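Local coordinates for bradyzoite surface antigen BSR4 (PDB 2JKS), which is a surface antigen of the bradyzoite stage of Toxoplasma gondii, of the SAG1-related superfamily, whose precise function is not established and which binds zinc ions in the crystal, at residues L35-S47 with S115-L127. Residues are numbered along the deposited sequence; the frame is centred on the assembly and turned at random.
Sequences LSKGRMTATFECS and SQKWSLELHNEDL. With ZN (zinc ion), chain D.
Met40, bent at chi2 (-66°) and chi3 (-94°), folds its thioether back toward Leu127, and the two side chains meet tip to tip, CE of Met40 3.8 Å from CG of Leu127. The same methyl lies 3.3 Å from the His123 carbonyl O, where the 3-10 segment 124-126 begins. On the buried face of the sheet, Phe44 and Trp118 run side by side in the same direction. CG of Trp118 stands beside its own backbone N (chi1 -58°), which brings the benzo edge of the indole against the Phe44 carbonyl, CE3 3.2 Å from Phe44 O and 4.0 Å from Phe44 CD2; Trp118 CZ3 lies 4.0 Å from Cys46 SG, a sulfur-aromatic contact at the ring edge. The backbones form an antiparallel ladder, Trp118 N donating to Phe44 O over 2.8 Å, and it extends past the strand ends to Leu122 N and Met40 O. On the other face the extended Lys117 crosses Glu45; NZ stays 4.3 Å from OE1, and a water held by Glu45 bridges weakly to the amine. Beyond the ladder, His123 ND1 and Glu125 OE2 bind a zinc ion, while Asp126 pairs with Arg99. Strand 41-47 also runs parallel to strand 13-17, and Phe44 and Trp118 pack on strands 53-67 and 132-141 of the second sheet, where the Cys46-Cys138 disulfide links strand 41-47 to strand 132-141.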
ATOM      1  N   LEU A  35       0.572   6.863   8.812  1.00 28.14           N
ATOM      2  CA  LEU A  35       0.363   5.508   9.340  1.00 27.87           C
ATOM      3  C   LEU A  35       1.252   4.522   8.597  1.00 28.48           C
ATOM      4  O   LEU A  35       1.535   4.682   7.404  1.00 27.70           O
ATOM      5  CB  LEU A  35      -1.113   5.063   9.275  1.00 26.91           C
ATOM      6  CG  LEU A  35      -2.105   5.885  10.102  1.00 29.10           C
ATOM      7  CD1 LEU A  35      -3.517   5.454   9.802  1.00 25.73           C
ATOM      8  CD2 LEU A  35      -1.791   5.811  11.621  1.00 29.85           C
ATOM      9  N   SER A  36       1.721   3.521   9.340  1.00 28.13           N
ATOM     10  CA  SER A  36       2.585   2.475   8.796  1.00 28.54           C
ATOM     11  C   SER A  36       2.667   1.312   9.785  1.00 29.63           C
ATOM     12  O   SER A  36       2.147   1.413  10.902  1.00 27.59           O
ATOM     13  CB  SER A  36       4.006   2.987   8.572  1.00 28.68           C
ATOM     14  OG  SER A  36       4.523   3.597   9.749  1.00 29.24           O
ATOM     15  N   LYS A  37       3.311   0.219   9.355  1.00 30.41           N
ATOM     16  CA  LYS A  37       3.654  -0.897  10.256  1.00 32.54           C
ATOM     17  C   LYS A  37       4.186  -0.351  11.571  1.00 32.41           C
ATOM     18  O   LYS A  37       5.135   0.436  11.599  1.00 33.54           O
ATOM     19  CB  LYS A  37       4.695  -1.848   9.614  1.00 33.11           C
ATOM     20  CG  LYS A  37       4.610  -3.299  10.189  1.00 35.78           C
ATOM     21  CD  LYS A  37       5.941  -4.005  10.028  1.00 41.64           C
ATOM     22  CE  LYS A  37       5.933  -5.376  10.720  1.00 45.67           C
ATOM     23  NZ  LYS A  37       6.687  -6.410   9.898  1.00 47.96           N
ATOM     24  N   GLY A  38       3.548  -0.735  12.659  1.00 32.67           N
ATOM     25  CA  GLY A  38       4.012  -0.237  13.977  1.00 33.41           C
ATOM     26  C   GLY A  38       3.358   1.066  14.446  1.00 33.15           C
ATOM     27  O   GLY A  38       3.506   1.456  15.624  1.00 33.23           O
ATOM     28  N   ARG A  39       2.639   1.745  13.542  1.00 31.00           N
ATOM     29  CA  ARG A  39       1.915   2.950  13.891  1.00 30.95           C
ATOM     30  C   ARG A  39       0.664   2.924  13.063  1.00 28.95           C
ATOM     31  O   ARG A  39       0.545   3.602  12.085  1.00 29.30           O
ATOM     32  CB  ARG A  39       2.718   4.246  13.626  1.00 32.06           C
ATOM     33  CG  ARG A  39       4.176   4.182  13.994  1.00 38.37           C
ATOM     34  CD  ARG A  39       4.815   5.520  13.705  1.00 45.71           C
ATOM     35  NE  ARG A  39       4.439   6.495  14.720  1.00 53.67           N
ATOM     36  CZ  ARG A  39       5.252   6.913  15.687  1.00 57.23           C
ATOM     37  NH1 ARG A  39       6.510   6.453  15.753  1.00 58.21           N
ATOM     38  NH2 ARG A  39       4.808   7.806  16.574  1.00 60.22           N
ATOM     39  N   MET A  40      -0.266   2.102  13.483  1.00 28.03           N
ATOM     40  CA  MET A  40      -1.363   1.661  12.678  1.00 28.16           C
ATOM     41  C   MET A  40      -2.668   2.345  13.040  1.00 27.86           C
ATOM     42  O   MET A  40      -3.680   2.139  12.358  1.00 29.15           O
ATOM     43  CB  MET A  40      -1.511   0.142  12.865  1.00 26.87           C
ATOM     44  CG  MET A  40      -0.331  -0.690  12.282  1.00 30.17           C
ATOM     45  SD  MET A  40      -0.266  -0.565  10.483  1.00 36.70           S
ATOM     46  CE  MET A  40      -1.202  -2.004  10.050  1.00 31.10           C
ATOM     47  N   THR A  41      -2.654   3.139  14.107  1.00 27.36           N
ATOM     48  CA  THR A  41      -3.864   3.794  14.582  1.00 27.60           C
ATOM     49  C   THR A  41      -3.752   5.295  14.595  1.00 28.56           C
ATOM     50  O   THR A  41      -2.870   5.847  15.252  1.00 29.26           O
ATOM     51  CB  THR A  41      -4.297   3.344  15.996  1.00 28.55           C
ATOM     52  OG1 THR A  41      -4.559   1.954  15.983  1.00 23.77           O
ATOM     53  CG2 THR A  41      -5.564   4.085  16.430  1.00 29.96           C
ATOM     54  N   ALA A  42      -4.667   5.956  13.882  1.00 29.32           N
ATOM     55  CA  ALA A  42      -4.774   7.404  13.934  1.00 29.51           C
ATOM     56  C   ALA A  42      -5.981   7.851  14.796  1.00 29.32           C
ATOM     57  O   ALA A  42      -6.992   7.171  14.850  1.00 29.16           O
ATOM     58  CB  ALA A  42      -4.912   7.963  12.538  1.00 30.63           C
ATOM     59  N   THR A  43      -5.859   8.976  15.505  1.00 28.65           N
ATOM     60  CA  THR A  43      -7.038   9.551  16.120  1.00 29.28           C
ATOM     61  C   THR A  43      -7.224  10.996  15.694  1.00 29.78           C
ATOM     62  O   THR A  43      -6.243  11.720  15.498  1.00 27.71           O
ATOM     63  CB  THR A  43      -7.070   9.410  17.667  1.00 30.25           C
ATOM     64  OG1 THR A  43      -6.027  10.193  18.231  1.00 30.54           O
ATOM     65  CG2 THR A  43      -6.880   7.955  18.108  1.00 26.08           C
ATOM     66  N   PHE A  44      -8.496  11.411  15.578  1.00 29.29           N
ATOM     67  CA  PHE A  44      -8.863  12.751  15.126  1.00 29.61           C
ATOM     68  C   PHE A  44      -9.962  13.269  16.045  1.00 30.32           C
ATOM     69  O   PHE A  44     -10.985  12.621  16.214  1.00 29.94           O
ATOM     70  CB  PHE A  44      -9.318  12.742  13.651  1.00 30.15           C
ATOM     71  CG  PHE A  44      -9.539  14.129  13.051  1.00 29.95           C
ATOM     72  CD1 PHE A  44      -8.657  15.172  13.300  1.00 28.86           C
ATOM     73  CD2 PHE A  44     -10.638  14.363  12.212  1.00 32.15           C
ATOM     74  CE1 PHE A  44      -8.837  16.428  12.736  1.00 32.88           C
ATOM     75  CE2 PHE A  44     -10.837  15.616  11.634  1.00 28.12           C
ATOM     76  CZ  PHE A  44      -9.913  16.653  11.898  1.00 34.32           C
ATOM     77  N   GLU A  45      -9.721  14.427  16.642  1.00 30.38           N
ATOM     78  CA  GLU A  45     -10.714  15.033  17.528  1.00 32.12           C
ATOM     79  C   GLU A  45     -11.022  16.466  17.098  1.00 32.41           C
ATOM     80  O   GLU A  45     -10.114  17.201  16.642  1.00 34.11           O
ATOM     81  CB  GLU A  45     -10.257  14.965  18.978  1.00 31.21           C
ATOM     82  CG  GLU A  45     -11.155  15.744  19.915  1.00 34.88           C
ATOM     83  CD  GLU A  45     -10.766  15.571  21.375  1.00 41.70           C
ATOM     84  OE1 GLU A  45      -9.631  15.089  21.633  1.00 37.24           O
ATOM     85  OE2 GLU A  45     -11.606  15.931  22.256  1.00 45.48           O
ATOM     86  N   CYS A  46     -12.297  16.844  17.175  1.00 32.46           N
ATOM     87  CA  CYS A  46     -12.709  18.219  16.864  1.00 32.89           C
ATOM     88  C   CYS A  46     -13.616  18.775  17.929  1.00 34.31           C
ATOM     89  O   CYS A  46     -14.656  18.184  18.223  1.00 33.19           O
ATOM     90  CB  CYS A  46     -13.397  18.283  15.515  1.00 32.41           C
ATOM     91  SG  CYS A  46     -12.282  17.712  14.228  1.00 34.06           S
ATOM     92  N   SER A  47     -13.211  19.901  18.512  1.00 35.82           N
ATOM     93  CA  SER A  47     -13.978  20.481  19.595  1.00 39.04           C
ATOM     94  C   SER A  47     -14.145  21.972  19.388  1.00 40.51           C
ATOM     95  O   SER A  47     -13.332  22.616  18.726  1.00 39.21           O
ATOM     96  CB  SER A  47     -13.356  20.145  20.954  1.00 40.05           C
ATOM     97  OG  SER A  47     -12.106  20.769  21.118  1.00 43.42           O
ATOM     98  N   SER A 115     -17.479  17.828  21.171  1.00 47.16           N
ATOM     99  CA  SER A 115     -16.089  17.374  21.145  1.00 46.77           C
ATOM    100  C   SER A 115     -15.942  15.971  20.603  1.00 45.96           C
ATOM    101  O   SER A 115     -15.533  15.047  21.329  1.00 48.09           O
ATOM    102  CB  SER A 115     -15.465  17.427  22.513  1.00 46.69           C
ATOM    103  OG  SER A 115     -14.097  17.074  22.407  1.00 49.75           O
ATOM    104  N   GLN A 116     -16.241  15.821  19.328  1.00 43.38           N
ATOM    105  CA  GLN A 116     -16.240  14.537  18.699  1.00 40.47           C
ATOM    106  C   GLN A 116     -14.849  14.017  18.430  1.00 38.94           C
ATOM    107  O   GLN A 116     -13.916  14.790  18.156  1.00 36.66           O
ATOM    108  CB  GLN A 116     -17.045  14.626  17.418  1.00 41.61           C
ATOM    109  CG  GLN A 116     -18.480  15.089  17.691  1.00 44.63           C
ATOM    110  CD  GLN A 116     -19.100  15.779  16.502  1.00 50.67           C
ATOM    111  OE1 GLN A 116     -19.112  17.019  16.409  1.00 54.49           O
ATOM    112  NE2 GLN A 116     -19.622  14.989  15.579  1.00 50.87           N
ATOM    113  N   LYS A 117     -14.709  12.697  18.532  1.00 36.18           N
ATOM    114  CA  LYS A 117     -13.446  12.073  18.278  1.00 35.55           C
ATOM    115  C   LYS A 117     -13.681  10.779  17.490  1.00 34.56           C
ATOM    116  O   LYS A 117     -14.708  10.114  17.675  1.00 34.63           O
ATOM    117  CB  LYS A 117     -12.686  11.843  19.579  1.00 35.29           C
ATOM    118  CG  LYS A 117     -11.256  11.296  19.373  1.00 37.22           C
ATOM    119  CD  LYS A 117     -10.509  11.335  20.686  1.00 39.89           C
ATOM    120  CE  LYS A 117      -9.170  10.666  20.640  1.00 43.84           C
ATOM    121  NZ  LYS A 117      -8.532  10.950  21.982  1.00 48.18           N
ATOM    122  N   TRP A 118     -12.723  10.464  16.613  1.00 33.23           N
ATOM    123  CA  TRP A 118     -12.743   9.340  15.691  1.00 32.15           C
ATOM    124  C   TRP A 118     -11.391   8.646  15.742  1.00 31.86           C
ATOM    125  O   TRP A 118     -10.372   9.294  15.993  1.00 29.54           O
ATOM    126  CB  TRP A 118     -13.027   9.768  14.243  1.00 33.41           C
ATOM    127  CG  TRP A 118     -14.321  10.493  14.058  1.00 34.16           C
ATOM    128  CD1 TRP A 118     -15.544   9.941  13.739  1.00 36.51           C
ATOM    129  CD2 TRP A 118     -14.532  11.892  14.196  1.00 33.69           C
ATOM    130  NE1 TRP A 118     -16.497  10.932  13.662  1.00 34.76           N
ATOM    131  CE2 TRP A 118     -15.901  12.139  13.933  1.00 36.39           C
ATOM    132  CE3 TRP A 118     -13.681  12.990  14.482  1.00 34.10           C
ATOM    133  CZ2 TRP A 118     -16.450  13.436  13.984  1.00 34.56           C
ATOM    134  CZ3 TRP A 118     -14.217  14.267  14.526  1.00 36.53           C
ATOM    135  CH2 TRP A 118     -15.596  14.487  14.268  1.00 36.00           C
ATOM    136  N   SER A 119     -11.403   7.342  15.454  1.00 30.85           N
ATOM    137  CA  SER A 119     -10.222   6.469  15.473  1.00 32.04           C
ATOM    138  C   SER A 119     -10.200   5.715  14.156  1.00 31.87           C
ATOM    139  O   SER A 119     -11.258   5.275  13.711  1.00 33.05           O
ATOM    140  CB  SER A 119     -10.408   5.380  16.563  1.00 31.65           C
ATOM    141  OG  SER A 119     -10.059   5.881  17.816  1.00 38.73           O
ATOM    142  N   LEU A 120      -9.026   5.566  13.536  1.00 30.53           N
ATOM    143  CA  LEU A 120      -8.856   4.724  12.348  1.00 29.10           C
ATOM    144  C   LEU A 120      -7.767   3.743  12.689  1.00 28.99           C
ATOM    145  O   LEU A 120      -6.629   4.140  12.976  1.00 29.96           O
ATOM    146  CB  LEU A 120      -8.518   5.540  11.076  1.00 28.50           C
ATOM    147  CG  LEU A 120      -8.011   4.766   9.839  1.00 28.82           C
ATOM    148  CD1 LEU A 120      -9.084   3.799   9.346  1.00 29.29           C
ATOM    149  CD2 LEU A 120      -7.569   5.722   8.671  1.00 28.18           C
ATOM    150  N   GLU A 121      -8.112   2.460  12.728  1.00 27.11           N
ATOM    151  CA  GLU A 121      -7.112   1.443  13.069  1.00 26.77           C
ATOM    152  C   GLU A 121      -6.876   0.575  11.823  1.00 27.10           C
ATOM    153  O   GLU A 121      -7.737  -0.160  11.404  1.00 25.81           O
ATOM    154  CB  GLU A 121      -7.579   0.572  14.261  1.00 27.60           C
ATOM    155  CG  GLU A 121      -6.681  -0.655  14.491  1.00 25.85           C
ATOM    156  CD  GLU A 121      -7.264  -1.583  15.503  1.00 31.37           C
ATOM    157  OE1 GLU A 121      -8.374  -2.137  15.256  1.00 32.90           O
ATOM    158  OE2 GLU A 121      -6.619  -1.773  16.548  1.00 28.29           O
ATOM    159  N   LEU A 122      -5.703   0.690  11.206  1.00 26.37           N
ATOM    160  CA  LEU A 122      -5.401  -0.250  10.159  1.00 26.21           C
ATOM    161  C   LEU A 122      -4.879  -1.563  10.721  1.00 25.71           C
ATOM    162  O   LEU A 122      -4.284  -1.575  11.802  1.00 26.96           O
ATOM    163  CB  LEU A 122      -4.411   0.362   9.170  1.00 25.47           C
ATOM    164  CG  LEU A 122      -4.858   1.694   8.590  1.00 25.33           C
ATOM    165  CD1 LEU A 122      -3.780   2.179   7.653  1.00 25.61           C
ATOM    166  CD2 LEU A 122      -6.198   1.589   7.902  1.00 27.74           C
ATOM    167  N   HIS A 123      -5.154  -2.663  10.000  1.00 27.04           N
ATOM    168  CA  HIS A 123      -4.616  -4.001  10.283  1.00 28.27           C
ATOM    169  C   HIS A 123      -3.549  -4.254   9.192  1.00 29.58           C
ATOM    170  O   HIS A 123      -3.483  -3.541   8.178  1.00 27.78           O
ATOM    171  CB  HIS A 123      -5.690  -5.141  10.265  1.00 28.56           C
ATOM    172  CG  HIS A 123      -6.797  -5.003  11.292  1.00 29.79           C
ATOM    173  ND1 HIS A 123      -7.669  -6.033  11.597  1.00 32.80           N
ATOM    174  CD2 HIS A 123      -7.144  -3.976  12.105  1.00 29.14           C
ATOM    175  CE1 HIS A 123      -8.528  -5.628  12.519  1.00 32.49           C
ATOM    176  NE2 HIS A 123      -8.209  -4.395  12.863  1.00 29.33           N
ATOM    177  N   ASN A 124      -2.701  -5.258   9.388  1.00 30.99           N
ATOM    178  CA  ASN A 124      -1.583  -5.460   8.442  1.00 32.73           C
ATOM    179  C   ASN A 124      -2.093  -5.698   7.045  1.00 32.01           C
ATOM    180  O   ASN A 124      -1.555  -5.180   6.047  1.00 31.39           O
ATOM    181  CB  ASN A 124      -0.644  -6.559   8.936  1.00 34.56           C
ATOM    182  CG  ASN A 124       0.284  -6.087  10.056  1.00 39.06           C
ATOM    183  OD1 ASN A 124       0.583  -4.882  10.210  1.00 43.36           O
ATOM    184  ND2 ASN A 124       0.768  -7.042  10.841  1.00 44.37           N
ATOM    185  N   GLU A 125      -3.204  -6.415   6.972  1.00 32.95           N
ATOM    186  CA  GLU A 125      -3.824  -6.742   5.686  1.00 33.82           C
ATOM    187  C   GLU A 125      -4.406  -5.516   4.987  1.00 34.27           C
ATOM    188  O   GLU A 125      -4.692  -5.571   3.774  1.00 34.54           O
ATOM    189  CB  GLU A 125      -4.864  -7.873   5.842  1.00 34.42           C
ATOM    190  CG  GLU A 125      -6.252  -7.535   6.448  1.00 34.77           C
ATOM    191  CD  GLU A 125      -6.327  -7.670   7.993  1.00 34.43           C
ATOM    192  OE1 GLU A 125      -5.253  -7.822   8.642  1.00 32.28           O
ATOM    193  OE2 GLU A 125      -7.459  -7.629   8.564  1.00 33.85           O
ATOM    194  N   ASP A 126      -4.529  -4.388   5.728  1.00 32.74           N
ATOM    195  CA  ASP A 126      -5.071  -3.166   5.135  1.00 31.62           C
ATOM    196  C   ASP A 126      -3.988  -2.341   4.469  1.00 30.27           C
ATOM    197  O   ASP A 126      -4.286  -1.382   3.742  1.00 30.26           O
ATOM    198  CB  ASP A 126      -5.788  -2.266   6.158  1.00 31.55           C
ATOM    199  CG  ASP A 126      -6.975  -2.936   6.824  1.00 33.36           C
ATOM    200  OD1 ASP A 126      -7.711  -3.716   6.194  1.00 34.49           O
ATOM    201  OD2 ASP A 126      -7.209  -2.621   7.996  1.00 31.38           O
ATOM    202  N   LEU A 127      -2.734  -2.657   4.765  1.00 29.40           N
ATOM    203  CA  LEU A 127      -1.609  -1.827   4.249  1.00 29.02           C
ATOM    204  C   LEU A 127      -1.536  -1.977   2.733  1.00 27.92           C
ATOM    205  O   LEU A 127      -1.560  -3.105   2.263  1.00 27.29           O
ATOM    206  CB  LEU A 127      -0.295  -2.226   4.916  1.00 28.45           C
ATOM    207  CG  LEU A 127      -0.179  -1.872   6.386  1.00 28.86           C
ATOM    208  CD1 LEU A 127       1.176  -2.396   6.889  1.00 26.32           C
ATOM    209  CD2 LEU A 127      -0.336  -0.350   6.532  1.00 28.08           C
TER
HETATM  210 ZN    ZN D1318      -7.665  -7.766  10.627  1.00 40.83          ZN
HETATM  211  O   HOH W   1       1.721  -3.190  12.895  1.00 47.55           O
HETATM  212  O   HOH W   2      -7.217  13.975  21.080  1.00 50.42           O